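Long-range contacts in bifunctional GH43-CE protein (Bacteroides eggerthii, PDB 6MLY), which probably cleaves beta-1,4-linked xylose units from xylan with its family 43 glycoside hydrolase domain and carries a second domain of the carbohydrate esterase type: residues M82-G87 with F363-N368; L354-M359 with L491-T496; G389-D394 with T496-G501. All blocks are in the same frame, centred on the assembly; numbering follows the deposited sequence.

Contact 1: M82-G87 with F363-N368; sequences MNLDDG and FTQAKN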
# COMPACT_ATOMS: atom_id res chain seq x y z
N MET A 82 1.69 19.88 19.37
CA MET A 82 2.88 19.03 19.25
C MET A 82 2.74 17.77 20.12
O MET A 82 3.36 16.74 19.82
CB MET A 82 4.14 19.80 19.68
CG MET A 82 5.46 19.10 19.36
SD MET A 82 6.02 19.29 17.64
CE MET A 82 5.26 17.86 16.88
N ASN A 83 1.91 17.84 21.17
CA ASN A 83 1.71 16.74 22.15
C ASN A 83 0.49 15.86 21.81
O ASN A 83 0.18 14.96 22.58
CB ASN A 83 1.53 17.27 23.57
CG ASN A 83 2.81 17.74 24.22
OD1 ASN A 83 3.90 17.33 23.84
ND2 ASN A 83 2.68 18.59 25.22
N LEU A 84 -0.19 16.12 20.69
CA LEU A 84 -1.46 15.44 20.32
C LEU A 84 -2.44 15.47 21.50
O LEU A 84 -3.00 14.43 21.87
CB LEU A 84 -1.18 13.99 19.89
CG LEU A 84 -0.44 13.79 18.57
CD1 LEU A 84 -0.11 12.33 18.36
CD2 LEU A 84 -1.25 14.32 17.40
N ASP A 85 -2.66 16.66 22.07
CA ASP A 85 -3.61 16.85 23.16
C ASP A 85 -4.82 17.62 22.64
O ASP A 85 -4.71 18.38 21.67
CB ASP A 85 -2.96 17.58 24.35
CG ASP A 85 -1.97 16.75 25.16
OD1 ASP A 85 -1.73 15.59 24.78
OD2 ASP A 85 -1.46 17.28 26.17
N ASP A 86 -5.98 17.39 23.27
CA ASP A 86 -7.23 18.14 23.05
C ASP A 86 -7.66 18.04 21.58
O ASP A 86 -8.19 19.00 21.03
CB ASP A 86 -7.07 19.62 23.45
CG ASP A 86 -6.34 19.85 24.77
OD1 ASP A 86 -6.66 19.16 25.75
OD2 ASP A 86 -5.45 20.73 24.80
N GLY A 87 -7.44 16.87 20.96
CA GLY A 87 -7.70 16.70 19.54
C GLY A 87 -7.10 17.84 18.73
O GLY A 87 -7.82 18.63 18.10
N PHE A 363 -7.25 7.33 15.06
CA PHE A 363 -5.94 6.68 15.00
C PHE A 363 -4.83 7.74 15.02
O PHE A 363 -3.79 7.53 15.65
CB PHE A 363 -5.85 5.78 13.77
CG PHE A 363 -4.55 5.02 13.63
CD1 PHE A 363 -3.92 4.46 14.73
CD2 PHE A 363 -3.96 4.86 12.38
CE1 PHE A 363 -2.74 3.76 14.59
CE2 PHE A 363 -2.77 4.16 12.24
CZ PHE A 363 -2.16 3.61 13.35
N THR A 364 -5.06 8.89 14.36
CA THR A 364 -4.01 9.89 14.14
C THR A 364 -3.87 10.82 15.35
O THR A 364 -2.96 11.67 15.39
CB THR A 364 -4.24 10.69 12.85
OG1 THR A 364 -5.29 11.64 13.06
CG2 THR A 364 -4.56 9.81 11.66
N GLN A 365 -4.75 10.66 16.35
CA GLN A 365 -4.64 11.36 17.64
C GLN A 365 -4.07 10.41 18.71
O GLN A 365 -4.03 10.77 19.89
CB GLN A 365 -5.99 11.94 18.06
CG GLN A 365 -6.55 12.98 17.10
CD GLN A 365 -5.61 14.15 16.88
OE1 GLN A 365 -5.22 14.44 15.75
NE2 GLN A 365 -5.23 14.82 17.96
N ALA A 366 -3.62 9.22 18.30
CA ALA A 366 -3.00 8.26 19.22
C ALA A 366 -1.54 8.64 19.47
O ALA A 366 -0.83 9.15 18.57
CB ALA A 366 -3.13 6.86 18.68
N LYS A 367 -1.09 8.39 20.70
CA LYS A 367 0.28 8.64 21.12
C LYS A 367 1.08 7.34 21.01
O LYS A 367 0.52 6.25 20.97
CB LYS A 367 0.30 9.18 22.55
CG LYS A 367 -0.40 10.51 22.74
CD LYS A 367 -0.29 11.06 24.15
CE LYS A 367 1.07 11.64 24.48
NZ LYS A 367 1.30 12.94 23.81
N ASN A 368 2.41 7.50 20.94
CA ASN A 368 3.38 6.41 21.00
C ASN A 368 3.22 5.47 19.79
O ASN A 368 3.38 4.26 19.91
CB ASN A 368 3.31 5.67 22.34
CG ASN A 368 3.64 6.59 23.51
OD1 ASN A 368 3.13 7.70 23.59
ND2 ASN A 368 4.50 6.14 24.41
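L84 and Q365 bring the two backbones to their nearest approach, 5.8 Å between their CA atoms, where the loop leaving helix 80-83 meets a type I beta turn running from F363 to A366. The contact is an interdomain one: residues 82-87 belong to the family 43 glycoside hydrolase domain, whereas 363-368 form part of the loop between strands 352-355 and 370-373 of the concanavalin A-like domain that follows it. L84, the first residue to leave helical geometry, has a positive phi of 50° and directs its side chain at the turn. Its two methyl groups divide the surface: CD1 rests on the carbonyl oxygen of A366, while CD2 faces T364 O at 3.7 Å and Q365 NE2 at 4.1 Å. The Q365 side chain crosses that of L84 obliquely. The bend at chi2 (-57°) turns CD back, and NE2 lies 3.5 Å from G87 CA and donates a hydrogen bond to the carbonyl oxygen of K88 just past the loop. On the other flank of L84, K367 reaches across to the end of the helix, its chain turning at both chi3 and chi4. D85 OD1 stands 4.1 Å from K367 NZ, too far for a salt bridge, although the opposite charge probably still steadies the ammonium group; the salt bridge of D85 is made with R358. N83, by contrast, meets the lysine through its backbone, its side-chain amide being held by N78 and N337. K367 NZ also has a weak hydrogen bond to N337 O, but its bond to N83 O spans 2.6 Å, with the donor tilted 30° from the carbonyl plane.

Contact 2: L354-M359 with L491-T496; sequences LTTGRM and LFNYAT
The ends of two strands from different antiparallel sheets of the concanavalin A-like domain, 352-355 and 488-491, and the loops that follow them meet here. The two segments run 27° apart in direction. Near the strand ends, L354 turns its side chain toward the other segment and lays CD1 4.3 Å from L491 CB, an apolar touch between the sheets. N493 supplies the polar link. Its CG is anti to the backbone N (chi1 177°), and the amide that follows extends ND2 to L354 O in a hydrogen bond of 2.9 Å. The bond is bent, 140° at the hydrogen; the carbonyl oxygen lies close to the plane of the asparagine amide, but the donor sits well above the carbonyl plane. Farther along, T356 directs its methyl at A495, CG2 to CB 3.3 Å, while its hydroxyl OG1, 3.9 Å from N493 O, has a weak hydrogen bond to G501 O. At the outer end the backbones come close through a CA-H...O contact, M359 CA to A495 O at 3.3 Å. The M359 side chain bends at chi3, and its CB, CG and CE all come near T496 O, CE nearest at 3.1 Å. Around these loops, L354 and L491 both pack on F505 of strand 502-511, N493 touches A503 of that strand and A396 of strand 395-401, and the F492 ring meets F363 and F395 edge-to-face.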
# COMPACT_ATOMS: atom_id res chain seq x y z
N LEU A 354 4.52 -1.22 24.46
CA LEU A 354 3.70 -0.02 24.38
C LEU A 354 2.47 -0.22 25.27
O LEU A 354 1.75 -1.20 25.11
CB LEU A 354 3.29 0.22 22.92
CG LEU A 354 4.42 0.18 21.90
CD1 LEU A 354 3.89 0.36 20.49
CD2 LEU A 354 5.48 1.23 22.21
N THR A 355 2.26 0.70 26.22
CA THR A 355 1.11 0.70 27.13
C THR A 355 0.23 1.91 26.81
O THR A 355 0.71 2.94 26.34
CB THR A 355 1.57 0.68 28.59
OG1 THR A 355 2.37 -0.48 28.79
CG2 THR A 355 0.43 0.67 29.59
N THR A 356 -1.07 1.77 27.09
CA THR A 356 -2.09 2.78 26.82
C THR A 356 -2.09 3.83 27.94
O THR A 356 -1.74 3.54 29.08
CB THR A 356 -3.46 2.11 26.66
OG1 THR A 356 -3.44 1.34 25.46
CG2 THR A 356 -4.60 3.09 26.63
N GLY A 357 -2.51 5.06 27.60
CA GLY A 357 -2.70 6.14 28.57
C GLY A 357 -4.03 6.87 28.45
O GLY A 357 -4.46 7.53 29.40
N ARG A 358 -4.69 6.76 27.29
CA ARG A 358 -5.80 7.65 26.92
C ARG A 358 -6.72 6.92 25.91
O ARG A 358 -6.24 6.14 25.08
CB ARG A 358 -5.22 8.94 26.34
CG ARG A 358 -6.24 9.99 25.93
CD ARG A 358 -5.83 10.77 24.69
NE ARG A 358 -4.80 11.77 24.95
CZ ARG A 358 -4.06 12.36 24.02
NH1 ARG A 358 -4.06 11.91 22.77
NH2 ARG A 358 -3.31 13.40 24.34
N MET A 359 -8.03 7.19 26.01
CA MET A 359 -9.04 6.68 25.06
C MET A 359 -9.09 7.61 23.85
O MET A 359 -9.18 8.83 24.00
CB MET A 359 -10.43 6.63 25.70
CG MET A 359 -10.50 5.78 26.96
SD MET A 359 -11.98 6.11 27.95
CE MET A 359 -13.28 5.68 26.78
N LEU A 491 4.39 0.88 14.47
CA LEU A 491 3.94 0.05 15.59
C LEU A 491 2.97 0.91 16.42
O LEU A 491 3.31 2.03 16.77
CB LEU A 491 5.11 -0.41 16.47
CG LEU A 491 6.33 -1.04 15.78
CD1 LEU A 491 6.85 -2.21 16.59
CD2 LEU A 491 6.04 -1.48 14.36
N PHE A 492 1.78 0.37 16.72
CA PHE A 492 0.77 1.11 17.48
C PHE A 492 0.08 0.20 18.50
O PHE A 492 0.23 -1.02 18.45
CB PHE A 492 -0.24 1.78 16.54
CG PHE A 492 -1.12 0.84 15.76
CD1 PHE A 492 -0.73 0.35 14.52
CD2 PHE A 492 -2.36 0.46 16.26
CE1 PHE A 492 -1.56 -0.51 13.81
CE2 PHE A 492 -3.19 -0.39 15.54
CZ PHE A 492 -2.78 -0.88 14.32
N ASN A 493 -0.66 0.83 19.42
CA ASN A 493 -1.43 0.18 20.47
C ASN A 493 -2.17 1.26 21.27
O ASN A 493 -1.56 1.92 22.11
CB ASN A 493 -0.57 -0.63 21.44
CG ASN A 493 -1.38 -1.24 22.57
OD1 ASN A 493 -2.59 -1.39 22.46
ND2 ASN A 493 -0.72 -1.59 23.67
N TYR A 494 -3.48 1.40 21.04
CA TYR A 494 -4.26 2.44 21.70
C TYR A 494 -5.63 1.91 22.10
O TYR A 494 -6.11 0.95 21.54
CB TYR A 494 -4.42 3.64 20.78
CG TYR A 494 -5.18 3.37 19.51
CD1 TYR A 494 -6.48 3.81 19.35
CD2 TYR A 494 -4.58 2.70 18.45
CE1 TYR A 494 -7.18 3.58 18.18
CE2 TYR A 494 -5.27 2.47 17.27
CZ TYR A 494 -6.57 2.92 17.13
OH TYR A 494 -7.25 2.70 15.97
N ALA A 495 -6.26 2.62 23.05
CA ALA A 495 -7.53 2.24 23.65
C ALA A 495 -8.67 3.12 23.13
O ALA A 495 -8.46 4.30 22.84
CB ALA A 495 -7.42 2.34 25.15
N THR A 496 -9.86 2.52 23.03
CA THR A 496 -11.11 3.22 22.74
C THR A 496 -12.00 3.27 23.99
O THR A 496 -12.80 4.20 24.12
CB THR A 496 -11.87 2.56 21.57
OG1 THR A 496 -12.17 1.21 21.94
CG2 THR A 496 -11.08 2.57 20.28

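Contact 3: G389-D394 with T496-G501; sequences GMKEGD and TKEVGG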
# COMPACT_ATOMS: atom_id res chain seq x y z
N GLY A 389 -1.68 -8.67 27.20
CA GLY A 389 -1.82 -7.42 27.95
C GLY A 389 -3.06 -6.62 27.57
O GLY A 389 -3.54 -5.82 28.38
N MET A 390 -3.56 -6.82 26.35
CA MET A 390 -4.62 -5.99 25.77
C MET A 390 -5.91 -6.07 26.59
O MET A 390 -6.19 -7.09 27.24
CB MET A 390 -4.92 -6.42 24.33
CG MET A 390 -3.77 -6.21 23.38
SD MET A 390 -4.34 -6.08 21.68
CE MET A 390 -2.86 -6.60 20.82
N LYS A 391 -6.70 -4.99 26.51
CA LYS A 391 -7.95 -4.83 27.24
C LYS A 391 -9.10 -4.54 26.26
O LYS A 391 -8.86 -4.29 25.07
CB LYS A 391 -7.79 -3.72 28.29
CG LYS A 391 -6.90 -4.10 29.47
CD LYS A 391 -6.89 -3.08 30.59
CE LYS A 391 -5.77 -3.33 31.59
NZ LYS A 391 -5.56 -2.19 32.50
N GLU A 392 -10.33 -4.58 26.78
CA GLU A 392 -11.56 -4.32 26.04
C GLU A 392 -11.44 -3.00 25.27
O GLU A 392 -11.42 -1.93 25.88
CB GLU A 392 -12.75 -4.27 27.00
CG GLU A 392 -14.10 -4.11 26.32
CD GLU A 392 -14.62 -5.34 25.59
OE1 GLU A 392 -14.01 -6.41 25.72
OE2 GLU A 392 -15.65 -5.22 24.88
N GLY A 393 -11.35 -3.10 23.94
CA GLY A 393 -11.43 -1.95 23.04
C GLY A 393 -10.07 -1.47 22.54
O GLY A 393 -10.02 -0.54 21.73
N ASP A 394 -8.98 -2.08 23.01
CA ASP A 394 -7.63 -1.71 22.58
C ASP A 394 -7.39 -2.28 21.17
O ASP A 394 -8.05 -3.23 20.75
CB ASP A 394 -6.55 -2.17 23.57
CG ASP A 394 -6.62 -1.50 24.95
OD1 ASP A 394 -7.59 -0.74 25.17
OD2 ASP A 394 -5.70 -1.73 25.80
N THR A 496 -9.86 2.52 23.03
CA THR A 496 -11.11 3.22 22.74
C THR A 496 -12.00 3.27 23.99
O THR A 496 -12.80 4.20 24.12
CB THR A 496 -11.87 2.56 21.57
OG1 THR A 496 -12.17 1.21 21.94
CG2 THR A 496 -11.08 2.57 20.28
N LYS A 497 -11.87 2.28 24.89
CA LYS A 497 -12.79 2.12 26.03
C LYS A 497 -12.04 2.11 27.37
O LYS A 497 -12.56 2.66 28.35
CB LYS A 497 -13.63 0.86 25.85
CG LYS A 497 -14.88 1.04 25.01
CD LYS A 497 -15.75 -0.20 24.91
CE LYS A 497 -15.35 -1.12 23.77
NZ LYS A 497 -16.31 -2.24 23.61
N GLU A 498 -10.85 1.50 27.43
CA GLU A 498 -10.23 1.11 28.71
C GLU A 498 -8.71 1.27 28.63
O GLU A 498 -8.06 0.65 27.78
CB GLU A 498 -10.63 -0.33 29.02
CG GLU A 498 -10.58 -0.70 30.49
CD GLU A 498 -11.29 -2.00 30.86
OE1 GLU A 498 -11.92 -2.62 29.97
OE2 GLU A 498 -11.20 -2.38 32.04
N VAL A 499 -8.14 2.09 29.53
CA VAL A 499 -6.71 2.40 29.55
C VAL A 499 -5.99 1.43 30.50
O VAL A 499 -6.62 0.91 31.42
CB VAL A 499 -6.42 3.87 29.94
CG1 VAL A 499 -7.25 4.84 29.12
CG2 VAL A 499 -6.60 4.13 31.43
N GLY A 500 -4.69 1.25 30.27
CA GLY A 500 -3.81 0.44 31.12
C GLY A 500 -3.25 -0.78 30.40
O GLY A 500 -2.14 -1.23 30.72
N GLY A 501 -4.02 -1.33 29.46
CA GLY A 501 -3.61 -2.48 28.66
C GLY A 501 -2.36 -2.20 27.85
O GLY A 501 -2.07 -1.05 27.52
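T496 OG1 donates a hydrogen bond of 2.8 Å to G393 O, and the backbone N of T496 adds a weak one to the same oxygen, so a single carbonyl is gripped twice. A salt bridge follows, its hydrogen bond weak: K497 NZ lies 3.3 Å from E392 OE2, the two side chains reaching each other at the exposed surface. K391 runs fully extended beyond CG over the backbone of G501, with CE 3.4 Å from G501 N, and its NZ makes a weak hydrogen bond to V499 O. An alanine here would probably leave that carbonyl without its lysine partner and uncover the backbone of G500 and G501. The absence of side chains allows this closeness: a CB on G393 would clash with T496 OG1, and one on G501 would strike the carboxylate of D394. D394 OD2, 3.6 Å from G501 CA, takes a weak hydrogen bond from K391 N; OD1 lies close to E498 O without a hydrogen bond, both being acceptors. Residues K391 to D394 form a type II beta turn, with G393 at its third position and D394 N bonded to K391 O, the glycine-bearing reversal characteristic of such turns, here packed against a second loop of the concanavalin A-like domain.

In the fold
Contact 1 joins the glycoside hydrolase domain to the concanavalin A-like domain, whereas contacts 2 and 3 lie wholly within the latter and use successive parts of the same loop between strands 488-491 and 502-511. Contact 2 is the most buried, combining apolar packing with one side-chain amide hydrogen bond; contact 1 is partly buried and relies on a lysine and a leucine meeting backbone carbonyls; contact 3 is also partly buried, but its outer part is charged. Contacts 2 and 3 share T496, and T356 N probably hydrogen-bonds to G501 O between them. R358 ties contact 2 to contact 1 through L84 O and D85. Contacts 1 and 3 do not touch, their centres lying about 17 Å apart.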